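Local coordinates for protein nicotinate-nucleotide--dimethylbenzimidazole phosphoribosyltransferase (Thermus thermophilus HB8, PDB 1WX1) that probably catalyses phosphoribosyl transfer from nicotinate mononucleotide to 5,6-dimethylbenzimidazole, yielding alpha-ribazole 5'-phosphate and nicotinate during cobalamin biosynthesis, at residues Arg12-Lys18 with Ile321-Phe327; Leu113-Lys117 with Ala142-Ala146; Thr168-Ala173 with Lys201-Val205. All blocks are in the same frame, centred on the assembly; numbering follows the deposited sequence.

Contact 1 of 3, residues Arg12-Lys18 with Ile321-Phe327; sequences RMDQLTK and ILHMATF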
loop_
_atom_site.group_PDB
_atom_site.type_symbol
_atom_site.label_atom_id
_atom_site.label_comp_id
_atom_site.label_asym_id
_atom_site.label_seq_id
_atom_site.Cartn_x
_atom_site.Cartn_y
_atom_site.Cartn_z
ATOM N N ARG A 12 -1.007 17.275 17.818
ATOM C CA ARG A 12 -1.906 17.656 16.734
ATOM C C ARG A 12 -2.678 16.442 16.224
ATOM O O ARG A 12 -3.879 16.525 15.959
ATOM C CB ARG A 12 -1.127 18.300 15.577
ATOM C CG ARG A 12 -2.040 18.767 14.453
ATOM C CD ARG A 12 -1.301 19.433 13.292
ATOM N NE ARG A 12 -2.250 19.830 12.250
ATOM C CZ ARG A 12 -3.091 20.856 12.352
ATOM N NH1 ARG A 12 -3.097 21.607 13.449
ATOM N NH2 ARG A 12 -3.949 21.117 11.373
ATOM N N MET A 13 -1.979 15.319 16.095
ATOM C CA MET A 13 -2.571 14.070 15.622
ATOM C C MET A 13 -3.786 13.710 16.474
ATOM O O MET A 13 -4.855 13.373 15.956
ATOM C CB MET A 13 -1.534 12.944 15.704
ATOM C CG MET A 13 -2.012 11.589 15.207
ATOM S SD MET A 13 -2.364 11.563 13.432
ATOM C CE MET A 13 -0.674 11.630 12.761
ATOM N N ASP A 14 -3.609 13.790 17.788
ATOM C CA ASP A 14 -4.678 13.473 18.726
ATOM C C ASP A 14 -5.873 14.417 18.600
ATOM O O ASP A 14 -6.971 14.092 19.051
ATOM C CB ASP A 14 -4.144 13.510 20.164
ATOM C CG ASP A 14 -5.203 13.142 21.185
ATOM O OD1 ASP A 14 -5.543 13.999 22.030
ATOM O OD2 ASP A 14 -5.703 11.997 21.139
ATOM N N GLN A 15 -5.666 15.578 17.984
ATOM C CA GLN A 15 -6.746 16.547 17.821
ATOM C C GLN A 15 -7.308 16.668 16.404
ATOM O O GLN A 15 -8.161 17.517 16.145
ATOM C CB GLN A 15 -6.291 17.926 18.311
ATOM C CG GLN A 15 -6.132 18.006 19.828
ATOM C CD GLN A 15 -7.428 17.686 20.568
ATOM O OE1 GLN A 15 -8.417 18.413 20.455
ATOM N NE2 GLN A 15 -7.427 16.590 21.327
ATOM N N LEU A 16 -6.843 15.823 15.488
ATOM C CA LEU A 16 -7.335 15.865 14.114
ATOM C C LEU A 16 -8.768 15.349 14.050
ATOM O O LEU A 16 -9.191 14.575 14.907
ATOM C CB LEU A 16 -6.441 15.029 13.196
ATOM C CG LEU A 16 -5.005 15.533 13.024
ATOM C CD1 LEU A 16 -4.280 14.629 12.039
ATOM C CD2 LEU A 16 -5.007 16.983 12.529
ATOM N N THR A 17 -9.509 15.777 13.032
ATOM C CA THR A 17 -10.901 15.371 12.878
ATOM C C THR A 17 -11.109 13.918 12.466
ATOM O O THR A 17 -11.404 13.613 11.309
ATOM C CB THR A 17 -11.645 16.295 11.883
ATOM O OG1 THR A 17 -10.910 16.383 10.656
ATOM C CG2 THR A 17 -11.802 17.693 12.479
ATOM N N LYS A 18 -10.959 13.028 13.439
ATOM C CA LYS A 18 -11.148 11.597 13.248
ATOM C C LYS A 18 -10.969 10.889 14.585
ATOM O O LYS A 18 -10.308 11.405 15.488
ATOM C CB LYS A 18 -10.167 11.049 12.198
ATOM C CG LYS A 18 -8.733 11.518 12.329
ATOM C CD LYS A 18 -7.983 10.774 13.406
ATOM C CE LYS A 18 -6.509 11.142 13.385
ATOM N NZ LYS A 18 -5.744 10.366 14.391
ATOM N N ILE A 321 -1.654 13.519 6.563
ATOM C CA ILE A 321 -2.561 13.366 7.700
ATOM C C ILE A 321 -2.500 14.589 8.605
ATOM O O ILE A 321 -3.531 15.094 9.052
ATOM C CB ILE A 321 -2.221 12.114 8.550
ATOM C CG1 ILE A 321 -2.511 10.845 7.750
ATOM C CG2 ILE A 321 -3.047 12.117 9.834
ATOM C CD1 ILE A 321 -2.072 9.565 8.443
ATOM N N LEU A 322 -1.288 15.067 8.863
ATOM C CA LEU A 322 -1.088 16.218 9.733
ATOM C C LEU A 322 -1.582 17.528 9.120
ATOM O O LEU A 322 -1.602 18.564 9.782
ATOM C CB LEU A 322 0.389 16.314 10.129
ATOM C CG LEU A 322 0.792 15.225 11.138
ATOM C CD1 LEU A 322 2.301 15.031 11.159
ATOM C CD2 LEU A 322 0.275 15.611 12.518
ATOM N N HIS A 323 -1.993 17.471 7.857
ATOM C CA HIS A 323 -2.516 18.645 7.176
ATOM C C HIS A 323 -4.040 18.691 7.332
ATOM O O HIS A 323 -4.695 19.632 6.880
ATOM C CB HIS A 323 -2.122 18.617 5.699
ATOM C CG HIS A 323 -0.660 18.851 5.467
ATOM N ND1 HIS A 323 -0.162 20.064 5.030
ATOM C CD2 HIS A 323 0.410 18.048 5.645
ATOM C CE1 HIS A 323 1.152 19.991 4.948
ATOM N NE2 HIS A 323 1.531 18.780 5.315
ATOM N N MET A 324 -4.599 17.668 7.970
ATOM C CA MET A 324 -6.037 17.623 8.215
ATOM C C MET A 324 -6.356 18.735 9.204
ATOM O O MET A 324 -5.462 19.263 9.868
ATOM C CB MET A 324 -6.451 16.299 8.859
ATOM C CG MET A 324 -6.505 15.102 7.936
ATOM S SD MET A 324 -6.783 13.607 8.904
ATOM C CE MET A 324 -8.455 13.896 9.517
ATOM N N ALA A 325 -7.632 19.082 9.307
ATOM C CA ALA A 325 -8.055 20.110 10.249
ATOM C C ALA A 325 -8.282 19.441 11.600
ATOM O O ALA A 325 -8.604 18.250 11.661
ATOM C CB ALA A 325 -9.347 20.752 9.771
ATOM N N THR A 326 -8.095 20.192 12.680
ATOM C CA THR A 326 -8.327 19.653 14.015
ATOM C C THR A 326 -9.794 19.924 14.345
ATOM O O THR A 326 -10.451 20.702 13.653
ATOM C CB THR A 326 -7.454 20.353 15.080
ATOM O OG1 THR A 326 -7.772 21.750 15.116
ATOM C CG2 THR A 326 -5.981 20.176 14.764
ATOM N N PHE A 327 -10.303 19.285 15.393
ATOM C CA PHE A 327 -11.693 19.478 15.804
ATOM C C PHE A 327 -11.987 20.965 15.966
ATOM O O PHE A 327 -12.993 21.478 15.466
ATOM C CB PHE A 327 -11.953 18.761 17.130
ATOM C CG PHE A 327 -12.020 17.265 17.007
ATOM C CD1 PHE A 327 -13.119 16.653 16.414
ATOM C CD2 PHE A 327 -10.988 16.468 17.488
ATOM C CE1 PHE A 327 -13.188 15.264 16.292
ATOM C CE2 PHE A 327 -11.046 15.078 17.370
ATOM C CZ PHE A 327 -12.150 14.476 16.776
#
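Ile321 meets Met13 and Leu16 through its CG2 branch: Met13 SD stands 3.7 Å from Ile321 CG2, and Leu16 CD1 approaches the same methyl at 3.6 Å. Methionine suits this place because its chain, bent at both outer torsions, can also bring CE to Leu322. The type I turn from Ile321 to Met324 then presents two carbonyls to Arg12. Arg12 NE binds Leu322 O at 2.8 Å with an N-H...O angle of 157°, the oxygen lying at the guanidinium edge; NH2 makes a weaker bond of 2.8 Å to Met324 O. With chi1 at -177° and the chain fully extended to NE, the guanidinium is carried across to the turn, while NH1 forms a salt bridge with Glu329. A leucine in place of Arg12 would probably leave the carbonyls of Leu322 and Met324 without this donor and Glu329 without its charged mate. Met324 packs its CB on Leu16 and curls CE against Thr17. Ala325 O accepts the backbone N of Thr17 at 3.0 Å, while Thr17 OG1 hydrogen-bonds with Asn77 of the second subunit. Thr326 pairs with Leu16 in a single isolated backbone bridge, lays CG2 over a guanidinium face of Arg12, 3.5 Å from NH1, and N-caps the next helix; Glu329 accepts its backbone N, as in a capping box. Phe327 N closes the bridge by binding Gln15 O at 2.9 Å, and its flat ring covers the inverse gamma turn at Thr17, whose CA sits 4.2 Å from the ring centroid in a CH-pi contact. Helix 24-37 packs beside this junction, touching Met13, Ile321 and Leu322, helix 327-330 touches Thr17 and Ala325, and the second subunit adds Ala84 against Met324.

Contact 2 of 3, residues Leu113-Lys117 with Ala142-Ala146; sequences LLKRK and AGREA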
loop_
_atom_site.group_PDB
_atom_site.type_symbol
_atom_site.label_atom_id
_atom_site.label_comp_id
_atom_site.label_asym_id
_atom_site.label_seq_id
_atom_site.Cartn_x
_atom_site.Cartn_y
_atom_site.Cartn_z
ATOM N N LEU A 113 22.353 6.286 -15.679
ATOM C CA LEU A 113 23.314 5.302 -15.199
ATOM C C LEU A 113 24.612 5.914 -14.698
ATOM O O LEU A 113 25.204 6.766 -15.364
ATOM C CB LEU A 113 23.642 4.308 -16.316
ATOM C CG LEU A 113 24.780 3.317 -16.058
ATOM C CD1 LEU A 113 24.348 2.271 -15.021
ATOM C CD2 LEU A 113 25.146 2.636 -17.374
ATOM N N LEU A 114 25.053 5.468 -13.526
ATOM C CA LEU A 114 26.309 5.929 -12.959
ATOM C C LEU A 114 27.252 4.736 -13.104
ATOM O O LEU A 114 27.049 3.692 -12.478
ATOM C CB LEU A 114 26.140 6.281 -11.476
ATOM C CG LEU A 114 27.050 7.380 -10.922
ATOM C CD1 LEU A 114 26.170 8.510 -10.419
ATOM C CD2 LEU A 114 27.912 6.872 -9.790
ATOM N N LYS A 115 28.276 4.887 -13.935
ATOM C CA LYS A 115 29.224 3.799 -14.154
ATOM C C LYS A 115 30.414 3.909 -13.216
ATOM O O LYS A 115 31.291 4.746 -13.408
ATOM C CB LYS A 115 29.676 3.789 -15.620
ATOM C CG LYS A 115 28.503 3.616 -16.582
ATOM C CD LYS A 115 28.899 3.033 -17.930
ATOM C CE LYS A 115 29.839 3.921 -18.707
ATOM N NZ LYS A 115 30.094 3.346 -20.065
ATOM N N ARG A 116 30.423 3.063 -12.187
ATOM C CA ARG A 116 31.490 3.058 -11.187
ATOM C C ARG A 116 31.918 1.627 -10.869
ATOM O O ARG A 116 32.108 1.264 -9.707
ATOM C CB ARG A 116 30.996 3.741 -9.910
ATOM C CG ARG A 116 30.598 5.195 -10.108
ATOM C CD ARG A 116 31.820 6.097 -10.248
ATOM N NE ARG A 116 31.454 7.502 -10.428
ATOM C CZ ARG A 116 30.966 8.022 -11.553
ATOM N NH1 ARG A 116 30.776 7.261 -12.625
ATOM N NH2 ARG A 116 30.669 9.315 -11.609
ATOM N N LYS A 117 32.065 0.818 -11.912
ATOM C CA LYS A 117 32.447 -0.580 -11.753
ATOM C C LYS A 117 33.745 -0.704 -10.960
ATOM O O LYS A 117 34.789 -0.212 -11.383
ATOM C CB LYS A 117 32.603 -1.233 -13.132
ATOM C CG LYS A 117 32.529 -2.750 -13.116
ATOM C CD LYS A 117 32.916 -3.358 -14.469
ATOM C CE LYS A 117 32.024 -2.874 -15.613
ATOM N NZ LYS A 117 30.612 -3.348 -15.503
ATOM N N ALA A 142 30.662 4.976 -4.192
ATOM C CA ALA A 142 29.887 5.053 -5.430
ATOM C C ALA A 142 28.415 5.170 -5.049
ATOM O O ALA A 142 27.640 5.852 -5.720
ATOM C CB ALA A 142 30.122 3.795 -6.289
ATOM N N GLY A 143 28.038 4.494 -3.966
ATOM C CA GLY A 143 26.665 4.555 -3.487
ATOM C C GLY A 143 26.332 5.961 -3.001
ATOM O O GLY A 143 25.260 6.491 -3.297
ATOM N N ARG A 144 27.244 6.568 -2.244
ATOM C CA ARG A 144 27.028 7.935 -1.764
ATOM C C ARG A 144 26.869 8.883 -2.956
ATOM O O ARG A 144 25.987 9.739 -2.964
ATOM C CB ARG A 144 28.218 8.417 -0.928
ATOM C CG ARG A 144 28.277 7.894 0.502
ATOM C CD ARG A 144 29.535 8.429 1.179
ATOM N NE ARG A 144 29.568 8.196 2.618
ATOM C CZ ARG A 144 28.856 8.881 3.510
ATOM N NH1 ARG A 144 28.040 9.853 3.119
ATOM N NH2 ARG A 144 28.974 8.602 4.800
ATOM N N GLU A 145 27.739 8.729 -3.951
ATOM C CA GLU A 145 27.709 9.580 -5.140
ATOM C C GLU A 145 26.366 9.524 -5.865
ATOM O O GLU A 145 25.805 10.562 -6.235
ATOM C CB GLU A 145 28.821 9.177 -6.118
ATOM C CG GLU A 145 29.068 10.210 -7.220
ATOM C CD GLU A 145 30.069 9.742 -8.268
ATOM O OE1 GLU A 145 30.857 8.818 -7.981
ATOM O OE2 GLU A 145 30.073 10.311 -9.380
ATOM N N ALA A 146 25.861 8.314 -6.079
ATOM C CA ALA A 146 24.587 8.138 -6.764
ATOM C C ALA A 146 23.434 8.745 -5.961
ATOM O O ALA A 146 22.550 9.391 -6.526
ATOM C CB ALA A 146 24.333 6.655 -7.029
#
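Arg116 and Glu145 face each other with their side chains crossing at about a right angle, and the guanidinium grips the carboxylate side-on. Glu145, CG anti to the backbone N (chi1 -166°), extends to it. Arg116 NE bonds Glu145 OE1 at 2.8 Å, and Arg116 NH2 reaches Glu145 OE2 at 2.5 Å, a length so short that its exact value is doubtful. Both oxygens are used on their syn sides, but the two planes are turned 50° apart, so the salt bridge is twisted rather than flat. The third nitrogen turns back on its own chain: Arg116 NH1 binds Lys115 O at 2.7 Å, coming from above the carbonyl plane. With every nitrogen engaged, the guanidinium has little freedom to turn. Leu114 covers one of its faces, CD2 lying 3.6 Å above the plane and over its centre, and this same methyl is 3.9 Å from Glu145 CD. A branched leucine thus shields the ion pair on one side while its other branch, CD1, reaches the helix backbone 4.0 Å from Ala146 CA. Strand 113-115 is an edge strand of the parallel sheet, whose order 3-2-1-4-5-6 is that of a Rossmann-type fold, and helix 133-152 runs almost antiparallel to it at 150°, leading on to strand 157-163. Small residues let the helix come near: Ala142 CB rests 3.7 Å from Arg116 CB, against the aliphatic root of the long side chain. Leu99 on the adjacent strand 94-100 touches Leu114, Arg116 and Ala142, continuing the apolar layer inward from the salt bridge.

Contact 3 of 3, residues Thr168-Ala173 with Lys201-Val205; sequences TTAAAA and KRQAV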
loop_
_atom_site.group_PDB
_atom_site.type_symbol
_atom_site.label_atom_id
_atom_site.label_comp_id
_atom_site.label_asym_id
_atom_site.label_seq_id
_atom_site.Cartn_x
_atom_site.Cartn_y
_atom_site.Cartn_z
ATOM N N THR A 168 21.123 -12.915 -2.995
ATOM C CA THR A 168 20.395 -13.273 -1.782
ATOM C C THR A 168 21.313 -14.124 -0.900
ATOM O O THR A 168 21.144 -14.185 0.313
ATOM C CB THR A 168 19.086 -14.041 -2.088
ATOM O OG1 THR A 168 19.392 -15.310 -2.669
ATOM C CG2 THR A 168 18.221 -13.244 -3.053
ATOM N N THR A 169 22.301 -14.774 -1.510
ATOM C CA THR A 169 23.236 -15.572 -0.738
ATOM C C THR A 169 24.207 -14.616 -0.053
ATOM O O THR A 169 24.499 -14.762 1.134
ATOM C CB THR A 169 24.007 -16.571 -1.632
ATOM O OG1 THR A 169 23.083 -17.517 -2.179
ATOM C CG2 THR A 169 25.049 -17.329 -0.820
ATOM N N ALA A 170 24.696 -13.626 -0.798
ATOM C CA ALA A 170 25.608 -12.634 -0.236
ATOM C C ALA A 170 24.871 -11.845 0.853
ATOM O O ALA A 170 25.457 -11.498 1.877
ATOM C CB ALA A 170 26.104 -11.678 -1.328
ATOM N N ALA A 171 23.590 -11.564 0.622
ATOM C CA ALA A 171 22.791 -10.824 1.598
ATOM C C ALA A 171 22.616 -11.655 2.871
ATOM O O ALA A 171 22.644 -11.116 3.978
ATOM C CB ALA A 171 21.432 -10.472 1.007
ATOM N N ALA A 172 22.436 -12.965 2.707
ATOM C CA ALA A 172 22.269 -13.857 3.850
ATOM C C ALA A 172 23.553 -13.906 4.673
ATOM O O ALA A 172 23.513 -13.882 5.906
ATOM C CB ALA A 172 21.892 -15.257 3.375
ATOM N N ALA A 173 24.690 -13.968 3.986
ATOM C CA ALA A 173 25.980 -14.024 4.657
ATOM C C ALA A 173 26.240 -12.742 5.438
ATOM O O ALA A 173 26.634 -12.781 6.612
ATOM C CB ALA A 173 27.093 -14.253 3.637
ATOM N N LYS A 201 23.340 -23.051 -0.413
ATOM C CA LYS A 201 23.359 -21.646 0.000
ATOM C C LYS A 201 23.759 -21.582 1.462
ATOM O O LYS A 201 24.615 -20.785 1.825
ATOM C CB LYS A 201 21.999 -20.959 -0.213
ATOM C CG LYS A 201 21.587 -20.880 -1.672
ATOM C CD LYS A 201 20.787 -19.622 -1.967
ATOM C CE LYS A 201 19.480 -19.580 -1.212
ATOM N NZ LYS A 201 18.684 -18.384 -1.615
ATOM N N ARG A 202 23.171 -22.448 2.288
ATOM C CA ARG A 202 23.506 -22.467 3.705
ATOM C C ARG A 202 24.982 -22.777 3.907
ATOM O O ARG A 202 25.641 -22.172 4.760
ATOM C CB ARG A 202 22.679 -23.513 4.455
ATOM C CG ARG A 202 21.183 -23.281 4.406
ATOM C CD ARG A 202 20.457 -24.519 4.888
ATOM N NE ARG A 202 19.018 -24.456 4.656
ATOM C CZ ARG A 202 18.226 -25.523 4.654
ATOM N NH1 ARG A 202 18.743 -26.727 4.864
ATOM N NH2 ARG A 202 16.921 -25.393 4.465
ATOM N N GLN A 203 25.501 -23.739 3.138
ATOM C CA GLN A 203 26.913 -24.086 3.263
ATOM C C GLN A 203 27.786 -22.913 2.862
ATOM O O GLN A 203 28.781 -22.629 3.515
ATOM C CB GLN A 203 27.270 -25.311 2.433
ATOM C CG GLN A 203 27.542 -26.544 3.279
ATOM C CD GLN A 203 28.780 -27.296 2.857
ATOM O OE1 GLN A 203 28.693 -28.461 2.447
ATOM N NE2 GLN A 203 29.933 -26.645 2.942
ATOM N N ALA A 204 27.392 -22.216 1.804
ATOM C CA ALA A 204 28.151 -21.065 1.328
ATOM C C ALA A 204 28.220 -20.024 2.429
ATOM O O ALA A 204 29.277 -19.451 2.682
ATOM C CB ALA A 204 27.491 -20.468 0.076
ATOM N N VAL A 205 27.091 -19.806 3.097
ATOM C CA VAL A 205 27.024 -18.841 4.186
ATOM C C VAL A 205 27.900 -19.286 5.355
ATOM O O VAL A 205 28.656 -18.491 5.917
ATOM C CB VAL A 205 25.565 -18.657 4.688
ATOM C CG1 VAL A 205 25.544 -17.792 5.954
ATOM C CG2 VAL A 205 24.727 -18.007 3.601
#
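Val205 packs against Ala172 and Ala173 where the two helices come nearest, with the CA atoms of Ala173 and Val205 only 5.0 Å apart. Its two branches divide the work: CG2 meets Ala172 CB at 4.0 Å, and CG1 lies 4.0 Å from Ala173 CA. Alanine suits the place because its single methyl leaves room for Val205 to come close to the helix backbone, whereas a beta-branched valine offers two methyls, one to each alanine. Thr169 carries the apolar surface one turn back, turning CG2 to Ala204, 4.1 Å from its CB. Its chi1 of -65° sends OG1 the other way, onto the aliphatic chain of Lys201, whose CD is 3.1 Å distant.

At this end the fit is looser and more polar, and the Thr169 and Lys201 CA atoms have drawn apart to 6.1 Å. Lys201 bends at chi2 and chi3 to run past Thr169, and its NZ makes a weak hydrogen bond of 3.3 Å to Thr168 OG1, on a partly exposed residue; the stronger partner of the ammonium is Gly188 O. The segments cross at -45° in an alanine-rich helix pair. Phe252 of helix 252-264 touches Ala172, and Thr168 lies about 11 Å, side chain to side chain, from Glu304, the predicted proton acceptor, so the Thr168 end of the pair lies toward the probable active site without touching that residue.

Overall arrangement
Contact 1 joins segments close to the two ends of the chain, so contacts 2 and 3 are both nested within the loop it closes, in series. Its centre lies 42 Å from that of contact 2 and 47 Å from that of contact 3, on the opposite side of the chain's centre from the latter; there it sits beside the second subunit. Contacts 2 and 3 have centres 25 Å apart and are linked through the parallel sheet: helix 133-152 leads into strand 157-163, which is followed by helix 167-179. Contact 2 thus holds a sheet edge, contact 3 joins helices nearer the predicted catalytic residue, and contact 1 belongs to the dimer region.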